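XC6422 protein (Xanthomonas campestris, PDB 2FUK) probably acts as a hydrolase, being a small serine alpha/beta-hydrolase without a lid. Local coordinates at residues T71-S79 with G92-V100; L126-L137 with D148-L159. All coordinates share one frame; numbering follows the deposited sequence.

In the fold
Of the four segments, strand 71-75 comes first, and interaction 1 closes the loop of residues 80-91 as the chain returns along helix 92-107 against the strand and the turn after it. Interaction 2 opens only afterwards: helix 120-132 and strand 136-140 meet residues 148-159, which lead into strand 158-163. The two contacts therefore follow in series, neither enclosing nor crossing the other. Both reach the same mixed sheet, at strands separated by 38-43 and 112-118, and their centres lie about 16 Å apart. Helices 92-107 and 120-132 join them, with Leu97 packed on Ala128 and Arg98 on Leu132, within an alpha/beta-hydrolase fold.

Interaction 1. Residues T71-S79 with G92-V100; sequences TVVRFNFRS and GEQDDLRAV
Strand 71-75 and helix 92-100 run in roughly opposed directions, 143° between their axes, and approach to 10.4 Å, the first half of a beta-alpha-beta crossover that continues to strand 112-118. Val100 sets CG2 over the centre of the Phe75 ring, 3.8 Å from the centroid, a CH-pi contact, while its CG1 meets Val73 CG1. With chi1 77°, Phe75 CG sits between the backbone N and the carbonyl carbon, which turns the ring toward the helix, CZ lying 3.8 Å from Leu97 CA. Phe77 lays CD1 3.6 Å from Glu93 CB. Beyond it, Arg78 grips the Asp96 carboxylate side-on: NE to OD2 and NH2 to OD1 are each 3.0 Å, the two planes turned 43° apart. Arg78 N also gives Asp96 OD2 a bond of 3.1 Å, from the opposite face of the carboxylate to NE, so this oxygen holds backbone and side chain together. Gly92 CA lies 3.4 Å above the guanidinium plane, an approach that the absence of a side chain permits. Glu93 turns its carboxylate to backbone N-H groups of Asp88 and Gly90. Strand 38-43 adjoins the layer, Ile41 touching Phe75 and Val100, and Cys43 touching Phe77 and Leu97; Pro18, from a loop, touches Arg78 and Asp96.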
loop_
_atom_site.group_PDB
_atom_site.type_symbol
_atom_site.label_atom_id
_atom_site.label_comp_id
_atom_site.label_asym_id
_atom_site.label_seq_id
_atom_site.Cartn_x
_atom_site.Cartn_y
_atom_site.Cartn_z
ATOM N N THR A 71 13.166 0.761 -7.169
ATOM C CA THR A 71 14.052 0.800 -6.004
ATOM C C THR A 71 14.130 2.274 -5.610
ATOM O O THR A 71 14.336 3.142 -6.462
ATOM C CB THR A 71 15.470 0.295 -6.349
ATOM O OG1 THR A 71 15.396 -1.070 -6.775
ATOM C CG2 THR A 71 16.395 0.394 -5.132
ATOM N N VAL A 72 13.971 2.564 -4.325
ATOM C CA VAL A 72 13.979 3.951 -3.892
ATOM C C VAL A 72 15.087 4.316 -2.923
ATOM O O VAL A 72 15.405 3.563 -2.009
ATOM C CB VAL A 72 12.617 4.337 -3.270
ATOM C CG1 VAL A 72 11.511 4.101 -4.283
ATOM C CG2 VAL A 72 12.353 3.519 -2.028
ATOM N N VAL A 73 15.675 5.484 -3.146
ATOM C CA VAL A 73 16.743 5.978 -2.291
ATOM C C VAL A 73 16.289 7.251 -1.594
ATOM O O VAL A 73 15.804 8.177 -2.241
ATOM C CB VAL A 73 18.014 6.299 -3.111
ATOM C CG1 VAL A 73 19.088 6.899 -2.203
ATOM C CG2 VAL A 73 18.532 5.035 -3.776
ATOM N N ARG A 74 16.429 7.271 -0.273
ATOM C CA ARG A 74 16.093 8.439 0.526
ATOM C C ARG A 74 17.405 8.888 1.156
ATOM O O ARG A 74 18.341 8.094 1.281
ATOM C CB ARG A 74 15.088 8.079 1.625
ATOM C CG ARG A 74 13.692 7.777 1.107
ATOM C CD ARG A 74 12.783 7.329 2.239
ATOM N NE ARG A 74 13.131 5.995 2.717
ATOM C CZ ARG A 74 13.496 5.701 3.965
ATOM N NH1 ARG A 74 13.787 4.449 4.285
ATOM N NH2 ARG A 74 13.574 6.653 4.890
ATOM N N PHE A 75 17.489 10.155 1.537
ATOM C CA PHE A 75 18.709 10.644 2.160
ATOM C C PHE A 75 18.470 11.959 2.879
ATOM O O PHE A 75 17.512 12.684 2.589
ATOM C CB PHE A 75 19.824 10.799 1.104
ATOM C CG PHE A 75 19.686 12.019 0.228
ATOM C CD1 PHE A 75 20.381 13.188 0.525
ATOM C CD2 PHE A 75 18.877 11.989 -0.905
ATOM C CE1 PHE A 75 20.278 14.314 -0.295
ATOM C CE2 PHE A 75 18.764 13.102 -1.730
ATOM C CZ PHE A 75 19.467 14.270 -1.427
ATOM N N ASN A 76 19.337 12.246 3.842
ATOM C CA ASN A 76 19.240 13.481 4.593
ATOM C C ASN A 76 20.148 14.542 3.985
ATOM O O ASN A 76 21.319 14.284 3.714
ATOM C CB ASN A 76 19.641 13.254 6.054
ATOM C CG ASN A 76 18.550 12.590 6.858
ATOM O OD1 ASN A 76 17.375 12.736 6.547
ATOM N ND2 ASN A 76 18.932 11.873 7.912
ATOM N N PHE A 77 19.590 15.724 3.741
ATOM C CA PHE A 77 20.371 16.834 3.212
ATOM C C PHE A 77 21.348 17.237 4.311
ATOM O O PHE A 77 21.169 16.872 5.476
ATOM C CB PHE A 77 19.471 18.031 2.889
ATOM C CG PHE A 77 18.718 17.909 1.592
ATOM C CD1 PHE A 77 19.391 17.715 0.392
ATOM C CD2 PHE A 77 17.328 18.026 1.566
ATOM C CE1 PHE A 77 18.691 17.641 -0.824
ATOM C CE2 PHE A 77 16.623 17.954 0.364
ATOM C CZ PHE A 77 17.304 17.762 -0.835
ATOM N N ARG A 78 22.378 17.988 3.944
ATOM C CA ARG A 78 23.358 18.438 4.923
ATOM C C ARG A 78 22.667 19.054 6.154
ATOM O O ARG A 78 21.640 19.721 6.031
ATOM C CB ARG A 78 24.291 19.468 4.281
ATOM C CG ARG A 78 23.576 20.699 3.760
ATOM C CD ARG A 78 24.517 21.584 2.959
ATOM N NE ARG A 78 25.123 20.867 1.843
ATOM C CZ ARG A 78 26.099 21.363 1.090
ATOM N NH1 ARG A 78 26.571 22.577 1.346
ATOM N NH2 ARG A 78 26.599 20.649 0.089
ATOM N N SER A 79 23.251 18.816 7.328
ATOM C CA SER A 79 22.762 19.322 8.613
ATOM C C SER A 79 21.603 18.551 9.239
ATOM O O SER A 79 21.277 18.772 10.401
ATOM C CB SER A 79 22.371 20.807 8.508
ATOM O OG SER A 79 21.018 20.969 8.121
ATOM N N GLY A 92 23.730 24.281 -1.819
ATOM C CA GLY A 92 24.571 23.131 -1.561
ATOM C C GLY A 92 23.770 21.840 -1.555
ATOM O O GLY A 92 24.319 20.769 -1.806
ATOM N N GLU A 93 22.475 21.935 -1.267
ATOM C CA GLU A 93 21.631 20.748 -1.237
ATOM C C GLU A 93 21.533 20.124 -2.626
ATOM O O GLU A 93 21.352 18.917 -2.754
ATOM C CB GLU A 93 20.236 21.080 -0.688
ATOM C CG GLU A 93 20.193 21.257 0.841
ATOM C CD GLU A 93 20.675 22.620 1.320
ATOM O OE1 GLU A 93 20.842 22.780 2.549
ATOM O OE2 GLU A 93 20.873 23.523 0.481
ATOM N N GLN A 94 21.659 20.943 -3.667
ATOM C CA GLN A 94 21.616 20.413 -5.026
ATOM C C GLN A 94 22.860 19.570 -5.255
ATOM O O GLN A 94 22.827 18.581 -5.987
ATOM C CB GLN A 94 21.589 21.541 -6.052
ATOM C CG GLN A 94 20.277 22.290 -6.134
ATOM C CD GLN A 94 20.361 23.443 -7.112
ATOM O OE1 GLN A 94 20.627 23.244 -8.297
ATOM N NE2 GLN A 94 20.151 24.656 -6.616
ATOM N N ASP A 95 23.962 19.969 -4.627
ATOM C CA ASP A 95 25.210 19.232 -4.766
ATOM C C ASP A 95 25.112 17.921 -3.995
ATOM O O ASP A 95 25.670 16.910 -4.419
ATOM C CB ASP A 95 26.394 20.059 -4.258
ATOM C CG ASP A 95 26.536 21.387 -4.989
ATOM O OD1 ASP A 95 26.213 21.439 -6.197
ATOM O OD2 ASP A 95 26.986 22.374 -4.357
ATOM N N ASP A 96 24.408 17.941 -2.863
ATOM C CA ASP A 96 24.226 16.729 -2.064
ATOM C C ASP A 96 23.441 15.734 -2.910
ATOM O O ASP A 96 23.770 14.549 -2.969
ATOM C CB ASP A 96 23.422 17.002 -0.786
ATOM C CG ASP A 96 24.157 17.872 0.209
ATOM O OD1 ASP A 96 25.402 17.904 0.181
ATOM O OD2 ASP A 96 23.475 18.512 1.040
ATOM N N LEU A 97 22.394 16.231 -3.561
ATOM C CA LEU A 97 21.555 15.400 -4.417
ATOM C C LEU A 97 22.399 14.827 -5.559
ATOM O O LEU A 97 22.249 13.660 -5.918
ATOM C CB LEU A 97 20.405 16.233 -4.998
ATOM C CG LEU A 97 19.020 15.604 -5.205
ATOM C CD1 LEU A 97 18.321 16.360 -6.312
ATOM C CD2 LEU A 97 19.098 14.124 -5.534
ATOM N N ARG A 98 23.285 15.645 -6.128
ATOM C CA ARG A 98 24.128 15.169 -7.223
ATOM C C ARG A 98 25.019 14.013 -6.783
ATOM O O ARG A 98 25.237 13.073 -7.544
ATOM C CB ARG A 98 25.006 16.297 -7.792
ATOM C CG ARG A 98 25.952 15.806 -8.904
ATOM C CD ARG A 98 26.253 16.862 -9.962
ATOM N NE ARG A 98 27.180 17.904 -9.522
ATOM C CZ ARG A 98 28.476 17.703 -9.290
ATOM N NH1 ARG A 98 29.002 16.495 -9.448
ATOM N NH2 ARG A 98 29.248 18.717 -8.925
ATOM N N ALA A 99 25.546 14.088 -5.564
ATOM C CA ALA A 99 26.412 13.030 -5.056
ATOM C C ALA A 99 25.644 11.715 -4.961
ATOM O O ALA A 99 26.173 10.647 -5.275
ATOM C CB ALA A 99 26.955 13.417 -3.685
ATOM N N VAL A 100 24.394 11.804 -4.521
ATOM C CA VAL A 100 23.565 10.619 -4.399
ATOM C C VAL A 100 23.238 10.096 -5.796
ATOM O O VAL A 100 23.341 8.900 -6.058
ATOM C CB VAL A 100 22.261 10.934 -3.622
ATOM C CG1 VAL A 100 21.416 9.668 -3.470
ATOM C CG2 VAL A 100 22.607 11.499 -2.245
#

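Interaction 2. Residues L126-L137 with D148-L159; sequences LRAAAALEPQVL and DFSDVQPPAQWL
Arg127 grips Ser150 O end-on, NH1 and NH2 both donating to it, at 2.9 and 3.0 Å, with the oxygen in the guanidinium plane. NH1 also reaches Asp148 O at 2.8 Å, from above that carbonyl's plane, and Val152 CG2 lies over one guanidinium face. Bends at chi2 (-121°) and chi3 (63°) swing the group across to these carbonyls. Nearby, Leu126 puts CD2 over the Phe149 ring and CD1 over the benzo part of Trp158, beside Pro154 CB. On the same indole face, Leu137 CD2 makes a CH-pi contact 3.9 Å from the five-ring centroid. Backbone bonds then zip the parallel strands: Leu137 N to Gln157 O at 3.1 Å and Leu159 N to Leu137 O at 2.9 Å. Pro155 packs its CD 3.6 Å from Leu137 CB. Further out, an Asx turn shapes the Arg127 site, Asp148 OD1 accepting from Ser150 N and OG, while Trp158 NE1 bonds to Ser139 OG and Phe149 meets Trp177. The long Arg127-Asp148 salt bridge is electrostatic only; the arginine is gripped chiefly by main-chain carbonyls, so the bonds probably hold the path of the loop's backbone beside helix 120-132.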
loop_
_atom_site.group_PDB
_atom_site.type_symbol
_atom_site.label_atom_id
_atom_site.label_comp_id
_atom_site.label_asym_id
_atom_site.label_seq_id
_atom_site.Cartn_x
_atom_site.Cartn_y
_atom_site.Cartn_z
ATOM N N LEU A 126 13.874 19.954 -8.626
ATOM C CA LEU A 126 13.522 20.660 -9.856
ATOM C C LEU A 126 14.721 21.487 -10.336
ATOM O O LEU A 126 15.066 21.478 -11.520
ATOM C CB LEU A 126 12.309 21.573 -9.624
ATOM C CG LEU A 126 11.865 22.402 -10.831
ATOM C CD1 LEU A 126 11.514 21.487 -11.993
ATOM C CD2 LEU A 126 10.671 23.266 -10.451
ATOM N N ARG A 127 15.361 22.193 -9.410
ATOM C CA ARG A 127 16.521 23.003 -9.756
ATOM C C ARG A 127 17.659 22.117 -10.251
ATOM O O ARG A 127 18.438 22.522 -11.111
ATOM C CB ARG A 127 16.982 23.824 -8.545
ATOM C CG ARG A 127 16.094 25.040 -8.237
ATOM C CD ARG A 127 16.907 26.329 -8.293
ATOM N NE ARG A 127 17.448 26.576 -9.625
ATOM C CZ ARG A 127 16.857 27.308 -10.567
ATOM N NH1 ARG A 127 15.685 27.889 -10.336
ATOM N NH2 ARG A 127 17.441 27.459 -11.749
ATOM N N ALA A 128 17.752 20.906 -9.715
ATOM C CA ALA A 128 18.814 19.993 -10.114
ATOM C C ALA A 128 18.490 19.183 -11.366
ATOM O O ALA A 128 19.345 18.463 -11.879
ATOM C CB ALA A 128 19.157 19.054 -8.953
ATOM N N ALA A 129 17.267 19.310 -11.866
ATOM C CA ALA A 129 16.852 18.550 -13.043
ATOM C C ALA A 129 17.733 18.763 -14.273
ATOM O O ALA A 129 18.086 17.803 -14.955
ATOM C CB ALA A 129 15.397 18.866 -13.382
ATOM N N ALA A 130 18.088 20.013 -14.559
ATOM C CA ALA A 130 18.917 20.299 -15.733
ATOM C C ALA A 130 20.221 19.521 -15.697
ATOM O O ALA A 130 20.615 18.907 -16.686
ATOM C CB ALA A 130 19.216 21.790 -15.822
ATOM N N ALA A 131 20.895 19.558 -14.555
ATOM C CA ALA A 131 22.168 18.866 -14.411
ATOM C C ALA A 131 22.072 17.343 -14.316
ATOM O O ALA A 131 22.916 16.634 -14.851
ATOM C CB ALA A 131 22.913 19.412 -13.196
ATOM N N LEU A 132 21.037 16.838 -13.652
ATOM C CA LEU A 132 20.889 15.396 -13.459
ATOM C C LEU A 132 20.096 14.619 -14.511
ATOM O O LEU A 132 20.134 13.389 -14.531
ATOM C CB LEU A 132 20.315 15.140 -12.065
ATOM C CG LEU A 132 21.165 15.728 -10.932
ATOM C CD1 LEU A 132 20.518 15.406 -9.587
ATOM C CD2 LEU A 132 22.588 15.175 -11.003
ATOM N N GLU A 133 19.393 15.338 -15.379
ATOM C CA GLU A 133 18.611 14.742 -16.458
ATOM C C GLU A 133 17.825 13.477 -16.103
ATOM O O GLU A 133 18.040 12.405 -16.686
ATOM C CB GLU A 133 19.522 14.453 -17.651
ATOM C CG GLU A 133 20.310 15.662 -18.133
ATOM C CD GLU A 133 21.080 15.387 -19.415
ATOM O OE1 GLU A 133 22.087 16.091 -19.667
ATOM O OE2 GLU A 133 20.670 14.475 -20.178
ATOM N N PRO A 134 16.898 13.581 -15.142
ATOM C CA PRO A 134 16.087 12.429 -14.735
ATOM C C PRO A 134 15.085 12.060 -15.834
ATOM O O PRO A 134 14.706 12.903 -16.652
ATOM C CB PRO A 134 15.399 12.929 -13.473
ATOM C CG PRO A 134 15.204 14.401 -13.777
ATOM C CD PRO A 134 16.561 14.768 -14.339
ATOM N N GLN A 135 14.662 10.803 -15.851
ATOM C CA GLN A 135 13.698 10.338 -16.840
ATOM C C GLN A 135 12.310 10.819 -16.429
ATOM O O GLN A 135 11.471 11.130 -17.275
ATOM C CB GLN A 135 13.749 8.806 -16.932
ATOM C CG GLN A 135 12.632 8.150 -17.743
ATOM C CD GLN A 135 12.904 6.670 -18.010
ATOM O OE1 GLN A 135 13.358 6.291 -19.103
ATOM N NE2 GLN A 135 12.646 5.830 -17.007
ATOM N N VAL A 136 12.088 10.879 -15.118
ATOM C CA VAL A 136 10.825 11.328 -14.549
ATOM C C VAL A 136 11.102 12.209 -13.335
ATOM O O VAL A 136 12.012 11.926 -12.552
ATOM C CB VAL A 136 9.953 10.134 -14.078
ATOM C CG1 VAL A 136 8.829 10.627 -13.156
ATOM C CG2 VAL A 136 9.360 9.417 -15.271
ATOM N N LEU A 137 10.326 13.282 -13.195
ATOM C CA LEU A 137 10.452 14.184 -12.052
ATOM C C LEU A 137 9.091 14.275 -11.374
ATOM O O LEU A 137 8.078 14.448 -12.047
ATOM C CB LEU A 137 10.873 15.584 -12.495
ATOM C CG LEU A 137 10.978 16.634 -11.381
ATOM C CD1 LEU A 137 12.114 16.280 -10.428
ATOM C CD2 LEU A 137 11.216 18.005 -11.998
ATOM N N ASP A 148 12.912 30.350 -6.026
ATOM C CA ASP A 148 13.018 30.711 -7.432
ATOM C C ASP A 148 13.042 29.504 -8.363
ATOM O O ASP A 148 13.972 28.697 -8.313
ATOM C CB ASP A 148 14.267 31.556 -7.659
ATOM C CG ASP A 148 14.520 31.821 -9.117
ATOM O OD1 ASP A 148 13.566 32.249 -9.810
ATOM O OD2 ASP A 148 15.671 31.607 -9.567
ATOM N N PHE A 149 12.019 29.402 -9.217
ATOM C CA PHE A 149 11.889 28.301 -10.181
ATOM C C PHE A 149 12.229 28.724 -11.606
ATOM O O PHE A 149 11.929 28.003 -12.562
ATOM C CB PHE A 149 10.456 27.751 -10.186
ATOM C CG PHE A 149 10.037 27.095 -8.895
ATOM C CD1 PHE A 149 8.690 26.857 -8.644
ATOM C CD2 PHE A 149 10.971 26.726 -7.932
ATOM C CE1 PHE A 149 8.273 26.259 -7.448
ATOM C CE2 PHE A 149 10.564 26.128 -6.729
ATOM C CZ PHE A 149 9.213 25.897 -6.491
ATOM N N SER A 150 12.838 29.893 -11.760
ATOM C CA SER A 150 13.188 30.371 -13.091
ATOM C C SER A 150 14.383 29.626 -13.673
ATOM O O SER A 150 15.245 29.136 -12.948
ATOM C CB SER A 150 13.466 31.881 -13.068
ATOM O OG SER A 150 14.486 32.216 -12.150
ATOM N N ASP A 151 14.414 29.523 -14.994
ATOM C CA ASP A 151 15.499 28.842 -15.686
ATOM C C ASP A 151 15.729 27.404 -15.203
ATOM O O ASP A 151 16.864 26.994 -14.947
ATOM C CB ASP A 151 16.797 29.652 -15.560
ATOM C CG ASP A 151 17.835 29.260 -16.601
ATOM O OD1 ASP A 151 18.927 29.877 -16.635
ATOM O OD2 ASP A 151 17.560 28.334 -17.394
ATOM N N VAL A 152 14.646 26.650 -15.060
ATOM C CA VAL A 152 14.730 25.248 -14.669
ATOM C C VAL A 152 14.412 24.440 -15.923
ATOM O O VAL A 152 13.692 24.915 -16.808
ATOM C CB VAL A 152 13.719 24.896 -13.556
ATOM C CG1 VAL A 152 13.664 23.399 -13.360
ATOM C CG2 VAL A 152 14.129 25.556 -12.256
ATOM N N GLN A 153 14.947 23.227 -16.005
ATOM C CA GLN A 153 14.717 22.374 -17.168
ATOM C C GLN A 153 14.295 20.961 -16.793
ATOM O O GLN A 153 15.070 20.005 -16.898
ATOM C CB GLN A 153 15.971 22.354 -18.043
ATOM C CG GLN A 153 16.246 23.705 -18.691
ATOM C CD GLN A 153 17.673 23.852 -19.183
ATOM O OE1 GLN A 153 18.067 24.926 -19.656
ATOM N NE2 GLN A 153 18.458 22.786 -19.068
ATOM N N PRO A 154 13.035 20.810 -16.360
ATOM C CA PRO A 154 12.515 19.501 -15.973
ATOM C C PRO A 154 12.373 18.592 -17.182
ATOM O O PRO A 154 12.370 19.052 -18.331
ATOM C CB PRO A 154 11.164 19.842 -15.358
ATOM C CG PRO A 154 10.726 21.002 -16.174
ATOM C CD PRO A 154 11.984 21.837 -16.244
ATOM N N PRO A 155 12.263 17.283 -16.944
ATOM C CA PRO A 155 12.114 16.345 -18.054
ATOM C C PRO A 155 10.691 16.453 -18.588
ATOM O O PRO A 155 9.822 17.043 -17.943
ATOM C CB PRO A 155 12.385 14.996 -17.400
ATOM C CG PRO A 155 11.835 15.198 -16.010
ATOM C CD PRO A 155 12.330 16.577 -15.652
ATOM N N ALA A 156 10.465 15.888 -19.770
ATOM C CA ALA A 156 9.149 15.910 -20.388
ATOM C C ALA A 156 8.117 15.228 -19.503
ATOM O O ALA A 156 6.974 15.659 -19.429
ATOM C CB ALA A 156 9.203 15.225 -21.740
ATOM N N GLN A 157 8.524 14.149 -18.844
ATOM C CA GLN A 157 7.634 13.422 -17.948
ATOM C C GLN A 157 7.801 13.994 -16.544
ATOM O O GLN A 157 8.694 13.599 -15.798
ATOM C CB GLN A 157 7.968 11.929 -17.988
ATOM C CG GLN A 157 7.678 11.321 -19.366
ATOM C CD GLN A 157 8.223 9.913 -19.565
ATOM O OE1 GLN A 157 7.816 9.223 -20.496
ATOM N NE2 GLN A 157 9.150 9.488 -18.714
ATOM N N TRP A 158 6.925 14.936 -16.210
ATOM C CA TRP A 158 6.942 15.628 -14.929
ATOM C C TRP A 158 5.544 15.652 -14.317
ATOM O O TRP A 158 4.568 16.027 -14.974
ATOM C CB TRP A 158 7.475 17.047 -15.157
ATOM C CG TRP A 158 7.514 17.953 -13.959
ATOM C CD1 TRP A 158 7.579 17.590 -12.643
ATOM C CD2 TRP A 158 7.522 19.386 -13.982
ATOM N NE1 TRP A 158 7.623 18.713 -11.843
ATOM C CE2 TRP A 158 7.591 19.827 -12.642
ATOM C CE3 TRP A 158 7.483 20.341 -15.009
ATOM C CZ2 TRP A 158 7.615 21.185 -12.300
ATOM C CZ3 TRP A 158 7.507 21.691 -14.670
ATOM C CH2 TRP A 158 7.571 22.099 -13.326
ATOM N N LEU A 159 5.459 15.236 -13.057
ATOM C CA LEU A 159 4.194 15.184 -12.337
ATOM C C LEU A 159 4.208 16.092 -11.113
ATOM O O LEU A 159 5.156 16.064 -10.328
ATOM C CB LEU A 159 3.909 13.748 -11.890
ATOM C CG LEU A 159 2.734 13.506 -10.938
ATOM C CD1 LEU A 159 1.417 13.811 -11.632
ATOM C CD2 LEU A 159 2.761 12.055 -10.474
#